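PDB 4A0S: octenoyl-CoA reductase/carboxylase from Streptomyces sp., which probably catalyses the NADPH-dependent reductive carboxylation of 2-octenoyl-CoA, a step that feeds an unusual extender unit into cinnabaramide polyketide biosynthesis. Local coordinates for residues Asp346-Tyr349 with Leu350-Lys353; Arg287-Glu290 with Thr291-Leu295; Thr89-Phe92 with Leu93-Ala97. All coordinates share one frame; numbering follows the deposited sequence. Where two conformers were deposited one is given.

Contact 1. Residues Asp346-Tyr349 with Leu350-Lys353; sequences DNRY and LWMK. With CO8 (octanoyl-coenzyme A), chain L.
Arg348 and Trp351, three residues apart, meet backbone to ring: Arg348 CA stands over the six-membered ring of Trp351, 4.1 Å from its centroid, in a CH-pi contact. Arg348 CG adds a second touch near the outer rim, 3.7 Å from CH2 of Trp351. The indole turns its edge to the bound octanoyl-CoA, and Trp351 CZ2 comes within 3.8 Å of the thioester sulfur S1P, close to the ring plane. A methyl of the pantetheine, CDP, lies over the centre of the Arg348 guanidinium, whose NH1 gives a weak bond to the carbonyl O9P. Farther along the ligand, Tyr349 OH donates to the diphosphate oxygen O4A at 3.0 Å. Lys353 runs beside Tyr349 in the same direction, and its NZ makes a weak, long bond to O5A on the same phosphate. Met352, bent at chi2 (-72°) and chi3 (-70°), brings SD 3.7 Å from C6P of the ligand.

Except for Lys353, which follows its last residue, these groups ride on the short helix 347-352, which follows strand 342-346 within the Rossmann-related, zinc-binding dehydrogenase part of the chain. Trp351 N bonds almost straight to Asn347 O, and Met352 N to Arg348 O. Asp346 is the N-cap: its OD1 accepts from Arg348 N and also from Arg348 NE. The guanidinium grips the carboxylate side-on, NH2 reaching OD2 at 2.6 Å, with both oxygens close to the guanidinium plane and each using its syn lone pair; this salt bridge fixes the rotation of the arginine end. Beyond it, Tyr341 of the second subunit makes a cation-pi contact with Arg348, and Asn347 ND2 donates to Ser337 and Thr334 of that subunit, while Asn347 OD1 is buried against Leu350 CB without a polar partner.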
loop_
_atom_site.group_PDB
_atom_site.type_symbol
_atom_site.label_atom_id
_atom_site.label_comp_id
_atom_site.label_asym_id
_atom_site.label_seq_id
_atom_site.Cartn_x
_atom_site.Cartn_y
_atom_site.Cartn_z
ATOM N N ASP A 346 13.295 -22.352 4.184
ATOM C CA ASP A 346 12.682 -22.712 5.436
ATOM C C ASP A 346 11.573 -21.691 5.691
ATOM O O ASP A 346 11.831 -20.506 5.904
ATOM C CB ASP A 346 13.748 -22.687 6.531
ATOM C CG ASP A 346 13.246 -23.206 7.863
ATOM O OD1 ASP A 346 12.048 -23.069 8.178
ATOM O OD2 ASP A 346 14.083 -23.745 8.609
ATOM N N ASN A 347 10.340 -22.163 5.645
ATOM C CA ASN A 347 9.193 -21.274 5.757
ATOM C C ASN A 347 9.036 -20.687 7.142
ATOM O O ASN A 347 8.378 -19.667 7.310
ATOM C CB ASN A 347 7.899 -21.967 5.341
ATOM C CG ASN A 347 6.752 -20.975 5.133
ATOM O OD1 ASN A 347 6.924 -19.922 4.504
ATOM N ND2 ASN A 347 5.589 -21.300 5.670
ATOM N N ARG A 348 9.647 -21.314 8.133
ATOM C CA ARG A 348 9.613 -20.753 9.474
ATOM C C ARG A 348 10.156 -19.331 9.474
ATOM O O ARG A 348 9.573 -18.441 10.076
ATOM C CB ARG A 348 10.370 -21.623 10.468
ATOM C CG ARG A 348 9.625 -22.902 10.784
ATOM C CD ARG A 348 10.482 -23.817 11.612
ATOM N NE ARG A 348 11.833 -23.913 11.059
ATOM C CZ ARG A 348 12.885 -24.379 11.727
ATOM N NH1 ARG A 348 12.748 -24.801 12.977
ATOM N NH2 ARG A 348 14.079 -24.416 11.143
ATOM N N TYR A 349 11.248 -19.115 8.757
ATOM C CA TYR A 349 11.814 -17.779 8.671
ATOM C C TYR A 349 10.873 -16.836 7.951
ATOM O O TYR A 349 10.814 -15.651 8.267
ATOM C CB TYR A 349 13.212 -17.822 8.053
ATOM C CG TYR A 349 14.153 -18.551 8.972
ATOM C CD1 TYR A 349 14.781 -17.890 10.017
ATOM C CD2 TYR A 349 14.360 -19.929 8.838
ATOM C CE1 TYR A 349 15.625 -18.569 10.894
ATOM C CE2 TYR A 349 15.193 -20.616 9.701
ATOM C CZ TYR A 349 15.827 -19.931 10.727
ATOM O OH TYR A 349 16.653 -20.610 11.580
ATOM N N LEU A 350 10.087 -17.367 7.028
ATOM C CA LEU A 350 9.174 -16.515 6.302
ATOM C C LEU A 350 7.977 -16.088 7.151
ATOM O O LEU A 350 7.732 -14.894 7.323
ATOM C CB LEU A 350 8.694 -17.188 5.029
ATOM C CG LEU A 350 8.067 -16.159 4.097
ATOM C CD1 LEU A 350 9.185 -15.358 3.432
ATOM C CD2 LEU A 350 7.275 -16.882 3.071
ATOM N N TRP A 351 7.221 -17.051 7.670
ATOM C CA TRP A 351 5.992 -16.694 8.374
ATOM C C TRP A 351 6.254 -16.209 9.795
ATOM O O TRP A 351 5.649 -15.239 10.237
ATOM C CB TRP A 351 4.972 -17.832 8.356
ATOM C CG TRP A 351 4.917 -18.648 9.622
ATOM C CD1 TRP A 351 4.421 -18.252 10.844
ATOM C CD2 TRP A 351 5.357 -19.992 9.790
ATOM N NE1 TRP A 351 4.548 -19.265 11.757
ATOM C CE2 TRP A 351 5.109 -20.348 11.137
ATOM C CE3 TRP A 351 5.929 -20.941 8.932
ATOM C CZ2 TRP A 351 5.420 -21.610 11.642
ATOM C CZ3 TRP A 351 6.226 -22.196 9.438
ATOM C CH2 TRP A 351 5.979 -22.516 10.782
ATOM N N MET A 352 7.164 -16.867 10.506
ATOM C CA MET A 352 7.403 -16.498 11.902
ATOM C C MET A 352 7.931 -15.078 12.012
ATOM O O MET A 352 7.660 -14.370 12.973
ATOM C CB MET A 352 8.396 -17.449 12.556
ATOM C CG MET A 352 7.812 -18.771 12.953
ATOM S SD MET A 352 6.726 -18.601 14.392
ATOM C CE MET A 352 7.873 -18.250 15.734
ATOM N N LYS A 353 8.695 -14.669 11.021
ATOM C CA LYS A 353 9.265 -13.340 11.042
ATOM C C LYS A 353 8.541 -12.413 10.073
ATOM O O LYS A 353 8.978 -11.295 9.818
ATOM C CB LYS A 353 10.773 -13.438 10.835
ATOM C CG LYS A 353 11.433 -13.871 12.151
ATOM C CD LYS A 353 12.681 -14.696 11.965
ATOM C CE LYS A 353 13.185 -15.189 13.310
ATOM N NZ LYS A 353 14.041 -16.394 13.142
HETATM N N1A CO8 L . 16.458 -29.298 23.112
HETATM C C2A CO8 L . 16.950 -28.162 23.599
HETATM N N3A CO8 L . 17.236 -27.131 22.807
HETATM C C4A CO8 L . 17.033 -27.214 21.476
HETATM C C5A CO8 L . 16.521 -28.389 20.935
HETATM C C6A CO8 L . 16.233 -29.450 21.793
HETATM N N6A CO8 L . 15.737 -30.594 21.323
HETATM N N7A CO8 L . 16.418 -28.214 19.619
HETATM C C8A CO8 L . 16.847 -26.983 19.340
HETATM N N9A CO8 L . 17.232 -26.368 20.467
HETATM C C1B CO8 L . 17.760 -24.959 20.577
HETATM C C2B CO8 L . 19.168 -24.711 20.013
HETATM O O2B CO8 L . 19.881 -23.823 20.888
HETATM C C3B CO8 L . 18.896 -24.039 18.664
HETATM O O3B CO8 L . 19.923 -23.093 18.348
HETATM P P3B CO8 L . 20.850 -23.290 17.036
HETATM O O7A CO8 L . 21.489 -24.773 17.198
HETATM O O8A CO8 L . 19.836 -23.360 15.774
HETATM O O9A CO8 L . 21.855 -22.208 16.918
HETATM C C4B CO8 L . 17.621 -23.262 18.933
HETATM O O4B CO8 L . 16.838 -24.132 19.788
HETATM C C5B CO8 L . 16.915 -22.933 17.595
HETATM O O5B CO8 L . 15.828 -21.990 17.771
HETATM P P1A CO8 L . 16.079 -20.373 17.905
HETATM O O1A CO8 L . 14.594 -19.698 17.878
HETATM O O2A CO8 L . 16.853 -20.006 19.122
HETATM O O3A CO8 L . 16.871 -19.867 16.559
HETATM P P2A CO8 L . 16.189 -19.012 15.340
HETATM O O4A CO8 L . 17.243 -19.160 14.132
HETATM O O5A CO8 L . 15.854 -17.581 15.634
HETATM O O6A CO8 L . 14.897 -19.852 14.853
HETATM C CBP CO8 L . 12.569 -20.238 14.257
HETATM C CCP CO8 L . 13.668 -19.200 14.497
HETATM C CDP CO8 L . 13.005 -21.107 13.067
HETATM C CEP CO8 L . 11.276 -19.479 13.919
HETATM C CAP CO8 L . 12.422 -21.096 15.548
HETATM O OAP CO8 L . 12.276 -20.241 16.700
HETATM C C9P CO8 L . 11.200 -22.018 15.497
HETATM O O9P CO8 L . 11.171 -23.019 14.771
HETATM N N8P CO8 L . 10.212 -21.606 16.292
HETATM C C7P CO8 L . 8.919 -22.276 16.387
HETATM C C6P CO8 L . 8.149 -21.995 15.093
HETATM C C5P CO8 L . 7.198 -23.159 14.830
HETATM O O5P CO8 L . 7.577 -24.170 14.234
HETATM N N4P CO8 L . 5.973 -23.010 15.329
HETATM C C3P CO8 L . 5.542 -21.801 16.048
HETATM C C2P CO8 L . 4.030 -21.849 16.176
HETATM S S1P CO8 L . 3.163 -21.293 14.652
HETATM C "C1'" CO8 L . 1.638 -21.084 15.421
HETATM O "O1'" CO8 L . 0.921 -22.073 15.608
HETATM C "C2'" CO8 L . 1.307 -19.805 15.860
HETATM C "C3'" CO8 L . 0.099 -19.535 16.494
HETATM C "C4'" CO8 L . -0.283 -18.246 16.892
HETATM C "C5'" CO8 L . 0.776 -17.149 16.742
HETATM C "C6'" CO8 L . 0.331 -15.873 17.481
HETATM C "C7'" CO8 L . 1.539 -14.957 17.575
HETATM C "C8'" CO8 L . 1.133 -13.635 18.203
#

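Contact 2. Residues Arg287-Glu290 with Thr291-Leu295; sequences RVVE and TGRKL. With CO8 (octanoyl-coenzyme A), chain L.
Val289 and Arg293 lie one turn apart on helix 285-303, a long helix of the Rossmann-related domain, and their side chains run alongside each other in the same direction. The apolar part of the contact is the support that valine gives: Val289 CG1 sits under one face of the Arg293 guanidinium, offset toward its rim and 3.5 Å from NH1. The arginine chain stays extended from CG to NE, and this carries its charged end well clear of the helix and into the coenzyme A pocket.

The ionic part is the grip on the ligand's phosphates. Both terminal nitrogens of Arg293 donate to O8A of the 3'-phosphate, NH1 at 2.9 Å and NH2 at 2.6 Å, with O8A at the edge of the guanidinium in its plane. NH2 also makes a weak bond to O4A of the diphosphate, so the one group spans two phosphates. Arg286 adds its own bond to the ligand from a place close to Arg293, a clustering that suits so strongly anionic a molecule. Putting a leucine in place of Arg293 would probably leave O8A without two of its donors and the 3'-phosphate freer to swing away from the helix. On the other flank, in the conformer given, Arg287 makes a salt bridge to Asp280.

Backbone hydrogen bonding is regular: Gly292 N to Val288 O, Arg293 N to Val289 O and Lys294 N to Glu290 O all follow the alpha-helical pattern.

Hydroxyl bonding concerns Thr291, whose OG1 is set beside its own backbone N. There it shares an acceptor with that N: Arg287 O receives Thr291 N at 2.7 Å on one face of its carbonyl plane, and Thr291 OG1 at 2.8 Å from the opposite face.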
loop_
_atom_site.group_PDB
_atom_site.type_symbol
_atom_site.label_atom_id
_atom_site.label_comp_id
_atom_site.label_asym_id
_atom_site.label_seq_id
_atom_site.Cartn_x
_atom_site.Cartn_y
_atom_site.Cartn_z
ATOM N N ARG A 287 23.083 -26.060 6.757
ATOM C CA ARG A 287 24.107 -25.194 6.284
ATOM C C ARG A 287 23.516 -23.895 5.755
ATOM O O ARG A 287 24.088 -22.838 6.001
ATOM C CB ARG A 287 24.927 -25.858 5.173
ATOM C CG ARG A 287 26.073 -24.996 4.661
ATOM C CD ARG A 287 27.253 -25.836 4.235
ATOM N NE ARG A 287 27.135 -26.306 2.859
ATOM C CZ ARG A 287 27.602 -25.655 1.796
ATOM N NH1 ARG A 287 28.219 -24.487 1.930
ATOM N NH2 ARG A 287 27.448 -26.173 0.591
ATOM N N VAL A 288 22.301 -23.962 5.194
ATOM C CA VAL A 288 21.626 -22.740 4.759
ATOM C C VAL A 288 21.318 -21.878 5.979
ATOM O O VAL A 288 21.555 -20.673 5.954
ATOM C CB VAL A 288 20.362 -23.004 3.892
ATOM C CG1 VAL A 288 19.614 -21.710 3.610
ATOM C CG2 VAL A 288 20.750 -23.652 2.576
ATOM N N VAL A 289 20.837 -22.498 7.057
ATOM C CA VAL A 289 20.531 -21.745 8.279
ATOM C C VAL A 289 21.799 -21.152 8.882
ATOM O O VAL A 289 21.861 -19.942 9.134
ATOM C CB VAL A 289 19.748 -22.588 9.322
ATOM C CG1 VAL A 289 19.650 -21.855 10.653
ATOM C CG2 VAL A 289 18.346 -22.902 8.800
ATOM N N GLU A 290 22.813 -21.992 9.091
ATOM C CA GLU A 290 24.095 -21.526 9.631
ATOM C C GLU A 290 24.637 -20.379 8.786
ATOM O O GLU A 290 24.922 -19.307 9.305
ATOM C CB GLU A 290 25.137 -22.644 9.681
ATOM C CG GLU A 290 24.826 -23.790 10.614
ATOM C CD GLU A 290 25.723 -24.988 10.354
ATOM O OE1 GLU A 290 25.371 -25.824 9.494
ATOM O OE2 GLU A 290 26.791 -25.085 10.989
ATOM N N THR A 291 24.761 -20.623 7.483
ATOM C CA THR A 291 25.285 -19.639 6.544
ATOM C C THR A 291 24.421 -18.382 6.503
ATOM O O THR A 291 24.949 -17.276 6.547
ATOM C CB THR A 291 25.441 -20.232 5.129
ATOM O OG1 THR A 291 26.298 -21.375 5.189
ATOM C CG2 THR A 291 26.041 -19.208 4.165
ATOM N N GLY A 292 23.102 -18.561 6.442
ATOM C CA GLY A 292 22.166 -17.438 6.504
ATOM C C GLY A 292 22.452 -16.596 7.726
ATOM O O GLY A 292 22.546 -15.369 7.647
ATOM N N ARG A 293 22.615 -17.278 8.858
ATOM C CA ARG A 293 22.988 -16.640 10.113
ATOM C C ARG A 293 24.309 -15.883 10.008
ATOM O O ARG A 293 24.390 -14.740 10.441
ATOM C CB ARG A 293 23.063 -17.672 11.235
ATOM C CG ARG A 293 21.718 -18.119 11.751
ATOM C CD ARG A 293 21.831 -19.461 12.435
ATOM N NE ARG A 293 20.807 -19.634 13.460
ATOM C CZ ARG A 293 20.558 -20.781 14.081
ATOM N NH1 ARG A 293 21.251 -21.872 13.776
ATOM N NH2 ARG A 293 19.611 -20.839 15.004
ATOM N N LYS A 294 25.335 -16.522 9.442
ATOM C CA LYS A 294 26.614 -15.852 9.195
ATOM C C LYS A 294 26.418 -14.634 8.304
ATOM O O LYS A 294 26.981 -13.572 8.554
ATOM C CB LYS A 294 27.634 -16.785 8.532
ATOM C CG LYS A 294 28.165 -17.912 9.411
ATOM C CD LYS A 294 29.564 -18.342 8.940
ATOM C CE LYS A 294 29.656 -19.847 8.658
ATOM N NZ LYS A 294 29.004 -20.221 7.357
ATOM N N LEU A 295 25.612 -14.809 7.264
ATOM C CA LEU A 295 25.344 -13.757 6.304
ATOM C C LEU A 295 24.652 -12.582 6.980
ATOM O O LEU A 295 25.074 -11.444 6.830
ATOM C CB LEU A 295 24.508 -14.300 5.149
ATOM C CG LEU A 295 24.114 -13.302 4.065
ATOM C CD1 LEU A 295 25.326 -12.608 3.474
ATOM C CD2 LEU A 295 23.333 -14.019 3.005
HETATM N N1A CO8 L . 16.458 -29.298 23.112
HETATM C C2A CO8 L . 16.950 -28.162 23.599
HETATM N N3A CO8 L . 17.236 -27.131 22.807
HETATM C C4A CO8 L . 17.033 -27.214 21.476
HETATM C C5A CO8 L . 16.521 -28.389 20.935
HETATM C C6A CO8 L . 16.233 -29.450 21.793
HETATM N N6A CO8 L . 15.737 -30.594 21.323
HETATM N N7A CO8 L . 16.418 -28.214 19.619
HETATM C C8A CO8 L . 16.847 -26.983 19.340
HETATM N N9A CO8 L . 17.232 -26.368 20.467
HETATM C C1B CO8 L . 17.760 -24.959 20.577
HETATM C C2B CO8 L . 19.168 -24.711 20.013
HETATM O O2B CO8 L . 19.881 -23.823 20.888
HETATM C C3B CO8 L . 18.896 -24.039 18.664
HETATM O O3B CO8 L . 19.923 -23.093 18.348
HETATM P P3B CO8 L . 20.850 -23.290 17.036
HETATM O O7A CO8 L . 21.489 -24.773 17.198
HETATM O O8A CO8 L . 19.836 -23.360 15.774
HETATM O O9A CO8 L . 21.855 -22.208 16.918
HETATM C C4B CO8 L . 17.621 -23.262 18.933
HETATM O O4B CO8 L . 16.838 -24.132 19.788
HETATM C C5B CO8 L . 16.915 -22.933 17.595
HETATM O O5B CO8 L . 15.828 -21.990 17.771
HETATM P P1A CO8 L . 16.079 -20.373 17.905
HETATM O O1A CO8 L . 14.594 -19.698 17.878
HETATM O O2A CO8 L . 16.853 -20.006 19.122
HETATM O O3A CO8 L . 16.871 -19.867 16.559
HETATM P P2A CO8 L . 16.189 -19.012 15.340
HETATM O O4A CO8 L . 17.243 -19.160 14.132
HETATM O O5A CO8 L . 15.854 -17.581 15.634
HETATM O O6A CO8 L . 14.897 -19.852 14.853
HETATM C CBP CO8 L . 12.569 -20.238 14.257
HETATM C CCP CO8 L . 13.668 -19.200 14.497
HETATM C CDP CO8 L . 13.005 -21.107 13.067
HETATM C CEP CO8 L . 11.276 -19.479 13.919
HETATM C CAP CO8 L . 12.422 -21.096 15.548
HETATM O OAP CO8 L . 12.276 -20.241 16.700
HETATM C C9P CO8 L . 11.200 -22.018 15.497
HETATM O O9P CO8 L . 11.171 -23.019 14.771
HETATM N N8P CO8 L . 10.212 -21.606 16.292
HETATM C C7P CO8 L . 8.919 -22.276 16.387
HETATM C C6P CO8 L . 8.149 -21.995 15.093
HETATM C C5P CO8 L . 7.198 -23.159 14.830
HETATM O O5P CO8 L . 7.577 -24.170 14.234
HETATM N N4P CO8 L . 5.973 -23.010 15.329
HETATM C C3P CO8 L . 5.542 -21.801 16.048
HETATM C C2P CO8 L . 4.030 -21.849 16.176
HETATM S S1P CO8 L . 3.163 -21.293 14.652
HETATM C "C1'" CO8 L . 1.638 -21.084 15.421
HETATM O "O1'" CO8 L . 0.921 -22.073 15.608
HETATM C "C2'" CO8 L . 1.307 -19.805 15.860
HETATM C "C3'" CO8 L . 0.099 -19.535 16.494
HETATM C "C4'" CO8 L . -0.283 -18.246 16.892
HETATM C "C5'" CO8 L . 0.776 -17.149 16.742
HETATM C "C6'" CO8 L . 0.331 -15.873 17.481
HETATM C "C7'" CO8 L . 1.539 -14.957 17.575
HETATM C "C8'" CO8 L . 1.133 -13.635 18.203
HETATM O O HOH W 1 28.194 -22.181 3.479
#

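Contact 3. Residues Thr89-Phe92 with Leu93-Ala97; sequences TFHF and LKQNA. With CO8 (octanoyl-coenzyme A), chain E.
A chi1 of 169° turns the imidazole of His91 away from its own backbone N, while Gln95, one turn later, has CG opposite its carbonyl carbon (chi1 -77°) and an extended chain beyond; the two side chains thereby converge on the same side of helix 89-97. Gln95 CG comes over one face of the His91 ring, 4.1 Å from its centroid, as a CH-pi contact. The other face is taken by the ligand, the ribose oxygen O4B lying 3.1 Å above the ring plane, so the imidazole is sandwiched between glutamine and sugar. Held in this way, His91 NE2 donates to O2A, on the adenosine-side phosphate of octanoyl-CoA, in a very short bond of 2.5 Å and 161°. Gln95 NE2 lies 3.1 Å from the same O2A.

The amide has a second aromatic neighbour: Gln95 OE1 sits at the edge of the Phe92 ring, 3.6 Å from CD1. The far end of that ring meets the pantetheine, with Phe92 CZ 3.6 Å from the amide nitrogen N8P. Phe166 packs on Phe92 from outside the helix.

Phe92 and His91 thus look outward to the ligand, while Phe90 and Leu93, side by side with CD1 to CD1 at 3.9 Å, pack against His111 of strand 110-112 in the antiparallel beta-sheet. Successive bonds such as Asn96 N to Phe92 O keep the spacing of one turn. The arrangement forms one wall of a coenzyme A pocket shared between subunits, contributed here by the GroES-like domain of the alcohol dehydrogenase family.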
loop_
_atom_site.group_PDB
_atom_site.type_symbol
_atom_site.label_atom_id
_atom_site.label_comp_id
_atom_site.label_asym_id
_atom_site.label_seq_id
_atom_site.Cartn_x
_atom_site.Cartn_y
_atom_site.Cartn_z
ATOM N N THR A 89 12.630 -20.589 -26.859
ATOM C CA THR A 89 11.800 -19.409 -27.114
ATOM C C THR A 89 10.769 -19.632 -28.220
ATOM O O THR A 89 9.714 -19.008 -28.229
ATOM C CB THR A 89 12.636 -18.166 -27.466
ATOM O OG1 THR A 89 13.574 -18.487 -28.496
ATOM C CG2 THR A 89 13.369 -17.661 -26.255
ATOM N N PHE A 90 11.057 -20.537 -29.144
ATOM C CA PHE A 90 10.083 -20.824 -30.199
ATOM C C PHE A 90 8.727 -21.270 -29.657
ATOM O O PHE A 90 7.693 -20.963 -30.246
ATOM C CB PHE A 90 10.679 -21.799 -31.198
ATOM C CG PHE A 90 11.825 -21.206 -31.948
ATOM C CD1 PHE A 90 11.594 -20.415 -33.068
ATOM C CD2 PHE A 90 13.121 -21.369 -31.499
ATOM C CE1 PHE A 90 12.627 -19.833 -33.747
ATOM C CE2 PHE A 90 14.176 -20.776 -32.178
ATOM C CZ PHE A 90 13.921 -20.009 -33.311
ATOM N N HIS A 91 8.732 -21.941 -28.511
ATOM C CA HIS A 91 7.486 -22.311 -27.854
ATOM C C HIS A 91 6.719 -21.047 -27.467
ATOM O O HIS A 91 5.496 -20.995 -27.600
ATOM C CB HIS A 91 7.754 -23.178 -26.621
ATOM C CG HIS A 91 6.549 -23.374 -25.752
ATOM N ND1 HIS A 91 5.495 -24.199 -26.105
ATOM C CD2 HIS A 91 6.225 -22.841 -24.549
ATOM C CE1 HIS A 91 4.578 -24.168 -25.152
ATOM N NE2 HIS A 91 4.996 -23.351 -24.198
ATOM N N PHE A 92 7.443 -20.023 -27.005
ATOM C CA PHE A 92 6.818 -18.744 -26.642
ATOM C C PHE A 92 6.306 -17.996 -27.850
ATOM O O PHE A 92 5.210 -17.423 -27.818
ATOM C CB PHE A 92 7.766 -17.862 -25.831
ATOM C CG PHE A 92 8.407 -18.581 -24.678
ATOM C CD1 PHE A 92 7.650 -19.404 -23.845
ATOM C CD2 PHE A 92 9.766 -18.456 -24.448
ATOM C CE1 PHE A 92 8.249 -20.089 -22.787
ATOM C CE2 PHE A 92 10.384 -19.135 -23.383
ATOM C CZ PHE A 92 9.625 -19.950 -22.562
ATOM N N LEU A 93 7.094 -18.035 -28.918
ATOM C CA LEU A 93 6.739 -17.375 -30.153
ATOM C C LEU A 93 5.455 -17.989 -30.678
ATOM O O LEU A 93 4.567 -17.281 -31.152
ATOM C CB LEU A 93 7.874 -17.487 -31.170
ATOM C CG LEU A 93 9.189 -16.794 -30.791
ATOM C CD1 LEU A 93 10.215 -16.956 -31.902
ATOM C CD2 LEU A 93 8.980 -15.319 -30.468
ATOM N N LYS A 94 5.344 -19.307 -30.552
ATOM C CA LYS A 94 4.155 -20.002 -31.012
ATOM C C LYS A 94 2.948 -19.689 -30.137
ATOM O O LYS A 94 1.844 -19.519 -30.641
ATOM C CB LYS A 94 4.419 -21.505 -31.091
ATOM C CG LYS A 94 5.337 -21.874 -32.243
ATOM C CD LYS A 94 5.477 -23.378 -32.433
ATOM C CE LYS A 94 5.959 -23.694 -33.861
ATOM N NZ LYS A 94 5.021 -23.249 -34.954
ATOM N N GLN A 95 3.165 -19.606 -28.830
ATOM C CA GLN A 95 2.113 -19.229 -27.898
ATOM C C GLN A 95 1.652 -17.811 -28.224
ATOM O O GLN A 95 0.466 -17.523 -28.250
ATOM C CB GLN A 95 2.625 -19.251 -26.456
ATOM C CG GLN A 95 2.770 -20.636 -25.824
ATOM C CD GLN A 95 3.096 -20.554 -24.335
ATOM O OE1 GLN A 95 4.152 -20.032 -23.940
ATOM N NE2 GLN A 95 2.185 -21.066 -23.497
ATOM N N ASN A 96 2.626 -16.931 -28.426
ATOM C CA ASN A 96 2.381 -15.559 -28.814
ATOM C C ASN A 96 1.500 -15.555 -30.073
ATOM O O ASN A 96 0.405 -14.985 -30.073
ATOM C CB ASN A 96 3.734 -14.882 -29.061
ATOM C CG ASN A 96 3.627 -13.397 -29.367
ATOM O OD1 ASN A 96 2.567 -12.886 -29.759
ATOM N ND2 ASN A 96 4.749 -12.693 -29.199
ATOM N N ALA A 97 1.956 -16.254 -31.113
ATOM C CA ALA A 97 1.248 -16.313 -32.395
ATOM C C ALA A 97 -0.151 -16.922 -32.329
ATOM O O ALA A 97 -0.978 -16.670 -33.210
ATOM C CB ALA A 97 2.075 -17.051 -33.405
HETATM N N1A CO8 E . 11.076 -27.959 -26.343
HETATM C C2A CO8 E . 9.895 -27.524 -26.786
HETATM N N3A CO8 E . 8.914 -27.218 -25.944
HETATM C C4A CO8 E . 9.113 -27.344 -24.613
HETATM C C5A CO8 E . 10.329 -27.789 -24.109
HETATM C C6A CO8 E . 11.334 -28.104 -25.020
HETATM N N6A CO8 E . 12.524 -28.529 -24.585
HETATM N N7A CO8 E . 10.243 -27.810 -22.779
HETATM C C8A CO8 E . 9.016 -27.397 -22.452
HETATM N N9A CO8 E . 8.327 -27.115 -23.570
HETATM C C1B CO8 E . 6.928 -26.626 -23.701
HETATM C C2B CO8 E . 5.922 -27.756 -23.457
HETATM O O2B CO8 E . 4.809 -27.631 -24.371
HETATM C C3B CO8 E . 5.489 -27.460 -22.023
HETATM O O3B CO8 E . 4.188 -27.972 -21.775
HETATM P P3B CO8 E . 4.123 -29.350 -20.929
HETATM O O7A CO8 E . 3.203 -30.373 -21.802
HETATM O O8A CO8 E . 5.591 -30.095 -20.966
HETATM O O9A CO8 E . 3.666 -29.131 -19.541
HETATM C C4B CO8 E . 5.499 -25.937 -21.962
HETATM O O4B CO8 E . 6.651 -25.566 -22.731
HETATM C C5B CO8 E . 5.819 -25.419 -20.554
HETATM O O5B CO8 E . 5.946 -23.982 -20.592
HETATM P P1A CO8 E . 4.604 -23.052 -20.754
HETATM O O1A CO8 E . 5.140 -21.484 -20.746
HETATM O O2A CO8 E . 3.824 -23.300 -22.008
HETATM O O3A CO8 E . 3.647 -23.415 -19.465
HETATM P P2A CO8 E . 3.604 -22.720 -17.980
HETATM O O4A CO8 E . 3.342 -23.896 -16.932
HETATM O O5A CO8 E . 2.602 -21.611 -17.847
HETATM O O6A CO8 E . 5.121 -22.203 -17.660
HETATM C CBP CO8 E . 6.864 -20.632 -16.924
HETATM C CCP CO8 E . 5.351 -20.946 -16.993
HETATM C CDP CO8 E . 7.464 -21.626 -15.913
HETATM C CEP CO8 E . 7.014 -19.216 -16.367
HETATM C CAP CO8 E . 7.502 -20.771 -18.348
HETATM O OAP CO8 E . 6.779 -20.028 -19.381
HETATM C C9P CO8 E . 9.020 -20.442 -18.402
HETATM O O9P CO8 E . 9.830 -21.258 -17.945
HETATM N N8P CO8 E . 9.373 -19.277 -18.992
HETATM C C7P CO8 E . 10.799 -18.880 -19.193
HETATM C C6P CO8 E . 11.346 -17.836 -18.179
HETATM C C5P CO8 E . 12.782 -18.244 -17.772
HETATM O O5P CO8 E . 12.973 -19.310 -17.193
HETATM N N4P CO8 E . 13.833 -17.531 -18.169
HETATM C C3P CO8 E . 13.910 -16.178 -18.710
HETATM C C2P CO8 E . 14.599 -15.435 -17.556
HETATM S S1P CO8 E . 13.583 -14.041 -16.939
HETATM C "C1'" CO8 E . 14.455 -12.754 -17.698
HETATM O "O1'" CO8 E . 15.665 -12.827 -17.977
HETATM C "C2'" CO8 E . 13.673 -11.656 -17.988
HETATM C "C3'" CO8 E . 14.167 -10.514 -18.575
HETATM C "C4'" CO8 E . 13.302 -9.434 -18.796
HETATM C "C5'" CO8 E . 11.815 -9.744 -18.728
HETATM C "C6'" CO8 E . 11.117 -8.440 -19.171
HETATM C "C7'" CO8 E . 9.643 -8.548 -18.900
HETATM C "C8'" CO8 E . 8.970 -7.299 -19.479
#

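How the contacts relate
Contacts 1 and 2 are neighbours, their centres 14 Å apart, and they touch where Tyr349 OH packs on Val289 CG1 at 3.4 Å; both serve the same octanoyl-CoA. Contact 3 lies far off in the chain, its nearest atoms about 26 Å from contact 1 and about 28 Å from contact 2, and serves another octanoyl-CoA molecule. The tetramer reunites them: His91 of the second subunit completes the site of contacts 1 and 2, and Tyr349 and Arg293 of the second subunit complete that of contact 3. A bound NADP comes within about 3 Å of the Trp351 side chain; the side chains of Phe92 and Thr291 lie about 11 Å and 13 Å from a bound NADP, not necessarily the same molecule.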